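Local coordinates for putative phosphomannomutase (Thermus thermophilus, PDB 1TUO), which probably interconverts phosphorylated sugars by shifting the position of their phosphate group, as a magnesium-dependent member of the phosphohexose mutase family, at residues 59-64 with 114-119; 27-32 with 65-70. All blocks are in the same frame, centred on the assembly; numbering follows the deposited sequence.

Contact 1 (59-64 with 114-119); sequences FLADAF and QYLGVK
Leu-116 reaches from strand 115-122 to the start of helix 61-75, and one of its methyl groups does nearly all the touching. CD2 meets three parts of the other segment: the carbonyl oxygen of Phe-59, the methyl of Ala-61 and the ring of Phe-64. The ring is approached obliquely, with Leu-116 CD2 3.6 Å from Phe-64 CD1 and only slightly farther from CE1. Against Ala-61 the fit is slacker, CD2 of Leu-116 lying 4.1 Å from CB of Ala-61 and 3.9 Å from its CA. The leucine gets there with CG swung anti to the backbone N (chi1 -161°), while its chi2 of 27° is well short of a staggered value, perhaps because of the packing around it. Phe-64 instead sets CG beside its backbone N and anti to its carbonyl carbon (chi1 -77°), which leaves CD1 of the ring close to Leu-116 CD2.

Leu-60 is the N-cap of the helix, and the bond from Phe-64 N to Leu-60 O (2.8 Å) closes the first turn, fixing Ala-61 and Phe-64 on the same short piece of helix. On the strand side, backbone hydrogen bonds between Leu-116 and Gly-21 and between Gly-117 and Thr-107 tie the leucine into the mixed sheet of the alpha/beta/alpha domain I. The loop just before this strand has the Thr-Ala-Ser-His-Asn-Pro-Pro sequence that in this family usually carries the phosphoserine. Arg-58 adds a polar link beside the methyl contact, hydrogen-bonding through NH1 to Tyr-115 O.

Between the two segments themselves the contact is van der Waals packing, so it depends on fit; the directed bond nearby comes from Arg-58.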
loop_
_atom_site.group_PDB
_atom_site.type_symbol
_atom_site.label_atom_id
_atom_site.label_comp_id
_atom_site.label_asym_id
_atom_site.label_seq_id
_atom_site.Cartn_x
_atom_site.Cartn_y
_atom_site.Cartn_z
ATOM N N PHE A 59 -4.229 -14.730 11.386
ATOM C CA PHE A 59 -4.255 -15.701 12.473
ATOM C C PHE A 59 -2.966 -15.661 13.299
ATOM O O PHE A 59 -1.869 -15.735 12.756
ATOM C CB PHE A 59 -4.479 -17.110 11.905
ATOM C CG PHE A 59 -4.837 -18.133 12.950
ATOM C CD1 PHE A 59 -6.119 -18.172 13.494
ATOM C CD2 PHE A 59 -3.889 -19.050 13.394
ATOM C CE1 PHE A 59 -6.456 -19.120 14.474
ATOM C CE2 PHE A 59 -4.217 -20.002 14.375
ATOM C CZ PHE A 59 -5.497 -20.034 14.912
ATOM N N LEU A 60 -3.124 -15.535 14.614
ATOM C CA LEU A 60 -2.005 -15.471 15.553
ATOM C C LEU A 60 -1.127 -14.229 15.417
ATOM O O LEU A 60 -0.120 -14.114 16.114
ATOM C CB LEU A 60 -1.118 -16.717 15.435
ATOM C CG LEU A 60 -1.645 -18.011 16.063
ATOM C CD1 LEU A 60 -0.728 -19.159 15.673
ATOM C CD2 LEU A 60 -1.719 -17.865 17.581
ATOM N N ALA A 61 -1.498 -13.291 14.547
ATOM C CA ALA A 61 -0.671 -12.089 14.396
ATOM C C ALA A 61 -0.546 -11.386 15.744
ATOM O O ALA A 61 0.517 -10.847 16.092
ATOM C CB ALA A 61 -1.284 -11.145 13.363
ATOM N N ASP A 62 -1.638 -11.392 16.503
ATOM C CA ASP A 62 -1.644 -10.776 17.820
ATOM C C ASP A 62 -0.668 -11.489 18.754
ATOM O O ASP A 62 0.116 -10.848 19.459
ATOM C CB ASP A 62 -3.074 -10.761 18.405
ATOM C CG ASP A 62 -3.732 -12.145 18.465
ATOM O OD1 ASP A 62 -3.232 -13.126 17.870
ATOM O OD2 ASP A 62 -4.797 -12.238 19.115
ATOM N N ALA A 63 -0.696 -12.820 18.743
ATOM C CA ALA A 63 0.207 -13.590 19.596
ATOM C C ALA A 63 1.673 -13.384 19.204
ATOM O O ALA A 63 2.547 -13.280 20.071
ATOM C CB ALA A 63 -0.151 -15.076 19.535
ATOM N N PHE A 64 1.943 -13.329 17.902
ATOM C CA PHE A 64 3.308 -13.116 17.431
ATOM C C PHE A 64 3.781 -11.726 17.846
ATOM O O PHE A 64 4.937 -11.540 18.224
ATOM C CB PHE A 64 3.383 -13.255 15.906
ATOM C CG PHE A 64 3.354 -14.688 15.413
ATOM C CD1 PHE A 64 2.339 -15.131 14.577
ATOM C CD2 PHE A 64 4.369 -15.575 15.753
ATOM C CE1 PHE A 64 2.338 -16.442 14.080
ATOM C CE2 PHE A 64 4.374 -16.881 15.263
ATOM C CZ PHE A 64 3.357 -17.311 14.424
ATOM N N GLN A 114 -2.673 -17.777 4.696
ATOM C CA GLN A 114 -1.660 -18.605 5.343
ATOM C C GLN A 114 -0.324 -17.912 5.591
ATOM O O GLN A 114 0.516 -18.445 6.309
ATOM C CB GLN A 114 -1.409 -19.892 4.539
ATOM C CG GLN A 114 -0.842 -19.665 3.148
ATOM C CD GLN A 114 -1.921 -19.492 2.100
ATOM O OE1 GLN A 114 -2.984 -18.933 2.372
ATOM N NE2 GLN A 114 -1.649 -19.967 0.887
ATOM N N TYR A 115 -0.131 -16.729 5.011
ATOM C CA TYR A 115 1.128 -16.009 5.189
ATOM C C TYR A 115 1.125 -14.972 6.295
ATOM O O TYR A 115 0.101 -14.375 6.607
ATOM C CB TYR A 115 1.531 -15.276 3.907
ATOM C CG TYR A 115 1.840 -16.176 2.744
ATOM C CD1 TYR A 115 0.841 -16.550 1.846
ATOM C CD2 TYR A 115 3.133 -16.655 2.538
ATOM C CE1 TYR A 115 1.127 -17.381 0.766
ATOM C CE2 TYR A 115 3.429 -17.487 1.466
ATOM C CZ TYR A 115 2.423 -17.844 0.585
ATOM O OH TYR A 115 2.716 -18.665 -0.480
ATOM N N LEU A 116 2.300 -14.767 6.874
ATOM C CA LEU A 116 2.488 -13.747 7.891
ATOM C C LEU A 116 3.936 -13.303 7.708
ATOM O O LEU A 116 4.712 -13.944 6.994
ATOM C CB LEU A 116 2.230 -14.306 9.296
ATOM C CG LEU A 116 1.934 -13.314 10.437
ATOM C CD1 LEU A 116 1.303 -12.025 9.917
ATOM C CD2 LEU A 116 1.012 -13.980 11.452
ATOM N N GLY A 117 4.300 -12.185 8.315
ATOM C CA GLY A 117 5.659 -11.721 8.164
ATOM C C GLY A 117 5.878 -10.567 9.098
ATOM O O GLY A 117 4.971 -10.174 9.829
ATOM N N VAL A 118 7.096 -10.048 9.092
ATOM C CA VAL A 118 7.422 -8.909 9.924
ATOM C C VAL A 118 7.982 -7.839 9.000
ATOM O O VAL A 118 8.902 -8.092 8.223
ATOM C CB VAL A 118 8.467 -9.260 11.001
ATOM C CG1 VAL A 118 8.705 -8.042 11.897
ATOM C CG2 VAL A 118 7.983 -10.442 11.842
ATOM N N LYS A 119 7.390 -6.654 9.057
ATOM C CA LYS A 119 7.838 -5.535 8.237
ATOM C C LYS A 119 8.340 -4.441 9.177
ATOM O O LYS A 119 7.595 -3.947 10.027
ATOM C CB LYS A 119 6.691 -5.019 7.372
ATOM C CG LYS A 119 6.304 -5.976 6.245
ATOM C CD LYS A 119 5.411 -5.289 5.227
ATOM C CE LYS A 119 5.208 -6.143 3.992
ATOM N NZ LYS A 119 4.354 -5.445 2.993
#

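Contact 2 (27-32 with 65-70); sequences FTFATL and ARALSG
Leu-32 faces helix 61-75 with its CD1 methyl, which settles against the methyl of Ala-67 and the backbone and CB of Leu-68. The apolar packing centres on this one atom: Leu-32 CD1 is 4.0 Å from Leu-68 CB and 4.1 Å from Ala-67 CB, and it also lies over the main chain, 3.8 Å from Leu-68 N. With CG anti to the backbone N (chi1 -173°), the leucine extends from its own helix toward its neighbour. Phe-29, one turn earlier, adds a lighter touch. Its ring presents an edge to Ala-67, the methyl lying near the ring plane with Ala-67 CB 4.2 Å from Phe-29 CD2. The small side chain of Ala-67 is thus met by both Phe-29 and Leu-32.

The two helices belong to the alpha/beta/alpha domain I. Helix 61-75 is the connection of a beta-alpha-beta crossover between the parallel strands 50-55 and 78-82, and its Leu-68 also packs on Ala-104 and Leu-106 of strand 102-106.

Hydrogen bonds act within each segment and shape the helices that meet. Thr-28 is the N-cap of helix 29-45, its OG1 accepting from Thr-31 N at 3.1 Å with an N-H...O angle of 159°; Thr-31 OG1 in turn bonds to Glu-26 O. In the partner helix, Ala-65 O takes two bonds from one residue: Ser-69 OG at 2.8 Å and Ser-69 N at 2.9 Å approach from opposite faces of the carbonyl plane. The OG bond folds the hydroxyl back onto its own helix, while the Ser-69 side chain touches Val-53 and Leu-81 of the sheet.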
loop_
_atom_site.group_PDB
_atom_site.type_symbol
_atom_site.label_atom_id
_atom_site.label_comp_id
_atom_site.label_asym_id
_atom_site.label_seq_id
_atom_site.Cartn_x
_atom_site.Cartn_y
_atom_site.Cartn_z
ATOM N N PHE A 27 7.239 -19.536 9.093
ATOM C CA PHE A 27 6.928 -18.508 10.082
ATOM C C PHE A 27 6.404 -19.144 11.363
ATOM O O PHE A 27 5.203 -19.369 11.515
ATOM C CB PHE A 27 5.893 -17.521 9.541
ATOM C CG PHE A 27 5.910 -16.194 10.248
ATOM C CD1 PHE A 27 6.796 -15.199 9.852
ATOM C CD2 PHE A 27 5.097 -15.966 11.347
ATOM C CE1 PHE A 27 6.870 -13.989 10.556
ATOM C CE2 PHE A 27 5.164 -14.765 12.056
ATOM C CZ PHE A 27 6.053 -13.778 11.656
ATOM N N THR A 28 7.324 -19.435 12.278
ATOM C CA THR A 28 6.985 -20.055 13.552
ATOM C C THR A 28 7.401 -19.144 14.701
ATOM O O THR A 28 8.102 -18.144 14.495
ATOM C CB THR A 28 7.738 -21.387 13.726
ATOM O OG1 THR A 28 9.150 -21.122 13.745
ATOM C CG2 THR A 28 7.421 -22.337 12.573
ATOM N N PHE A 29 6.981 -19.480 15.914
ATOM C CA PHE A 29 7.381 -18.663 17.052
ATOM C C PHE A 29 8.897 -18.758 17.212
ATOM O O PHE A 29 9.550 -17.798 17.631
ATOM C CB PHE A 29 6.667 -19.109 18.326
ATOM C CG PHE A 29 5.256 -18.613 18.418
ATOM C CD1 PHE A 29 4.199 -19.364 17.915
ATOM C CD2 PHE A 29 4.989 -17.352 18.953
ATOM C CE1 PHE A 29 2.893 -18.866 17.940
ATOM C CE2 PHE A 29 3.690 -16.846 18.981
ATOM C CZ PHE A 29 2.641 -17.601 18.475
ATOM N N ALA A 30 9.454 -19.913 16.864
ATOM C CA ALA A 30 10.900 -20.107 16.950
ATOM C C ALA A 30 11.606 -19.132 16.007
ATOM O O ALA A 30 12.607 -18.511 16.380
ATOM C CB ALA A 30 11.259 -21.539 16.581
ATOM N N THR A 31 11.091 -19.000 14.785
ATOM C CA THR A 31 11.712 -18.081 13.836
ATOM C C THR A 31 11.496 -16.617 14.232
ATOM O O THR A 31 12.328 -15.746 14.004
ATOM C CB THR A 31 11.092 -18.334 12.464
ATOM O OG1 THR A 31 11.642 -19.535 11.916
ATOM C CG2 THR A 31 11.404 -17.163 11.527
ATOM N N LEU A 32 10.301 -16.358 14.796
ATOM C CA LEU A 32 9.985 -15.019 15.279
ATOM C C LEU A 32 10.978 -14.560 16.360
ATOM O O LEU A 32 11.427 -13.426 16.388
ATOM C CB LEU A 32 8.560 -15.051 15.842
ATOM C CG LEU A 32 8.029 -13.674 16.245
ATOM C CD1 LEU A 32 8.489 -13.253 17.644
ATOM C CD2 LEU A 32 8.460 -12.554 15.295
ATOM N N ALA A 65 2.881 -10.749 17.771
ATOM C CA ALA A 65 3.227 -9.380 18.147
ATOM C C ALA A 65 3.533 -9.268 19.642
ATOM O O ALA A 65 4.445 -8.544 20.046
ATOM C CB ALA A 65 2.090 -8.428 17.771
ATOM N N ARG A 66 2.766 -9.968 20.466
ATOM C CA ARG A 66 2.998 -9.933 21.903
ATOM C C ARG A 66 4.347 -10.584 22.208
ATOM O O ARG A 66 5.101 -10.107 23.056
ATOM C CB ARG A 66 1.878 -10.672 22.648
ATOM C CG ARG A 66 0.524 -9.964 22.615
ATOM C CD ARG A 66 -0.435 -10.550 23.651
ATOM N NE ARG A 66 -0.740 -11.956 23.399
ATOM C CZ ARG A 66 -1.686 -12.384 22.568
ATOM N NH1 ARG A 66 -2.435 -11.517 21.902
ATOM N NH2 ARG A 66 -1.885 -13.686 22.405
ATOM N N ALA A 67 4.651 -11.665 21.494
ATOM C CA ALA A 67 5.907 -12.386 21.689
ATOM C C ALA A 67 7.092 -11.506 21.299
ATOM O O ALA A 67 8.100 -11.451 22.008
ATOM C CB ALA A 67 5.909 -13.665 20.855
ATOM N N LEU A 68 6.969 -10.820 20.169
ATOM C CA LEU A 68 8.040 -9.940 19.710
ATOM C C LEU A 68 8.232 -8.777 20.686
ATOM O O LEU A 68 9.364 -8.404 21.010
ATOM C CB LEU A 68 7.722 -9.402 18.305
ATOM C CG LEU A 68 8.654 -8.323 17.745
ATOM C CD1 LEU A 68 10.080 -8.853 17.658
ATOM C CD2 LEU A 68 8.153 -7.879 16.367
ATOM N N SER A 69 7.126 -8.209 21.157
ATOM C CA SER A 69 7.183 -7.082 22.085
ATOM C C SER A 69 7.891 -7.483 23.373
ATOM O O SER A 69 8.782 -6.776 23.858
ATOM C CB SER A 69 5.765 -6.581 22.394
ATOM O OG SER A 69 5.131 -6.097 21.213
ATOM N N GLY A 70 7.500 -8.627 23.922
ATOM C CA GLY A 70 8.115 -9.095 25.150
ATOM C C GLY A 70 9.601 -9.351 24.976
ATOM O O GLY A 70 10.401 -8.985 25.838
#

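Overall arrangement
Contacts 1 and 2 lie about 9 Å apart between centres, both in domain I and both using helix 61-75: contact 1 its first turn, contact 2 the residues immediately after. Their segments alternate along the chain in the order 27-32, 59-64, 65-70 and 114-119, so helix 61-75 meets an earlier helix and a later strand. The two contacts also join directly. The ring of Phe-64 stacks on Phe-29 and meets Phe-27 edge-to-face, while Phe-27 CE1 packs 3.5 Å from Gly-117 CA. The start of helix 29-45 with the loop before it, helix 61-75 and strand 115-122 are thus joined through these aromatic rings.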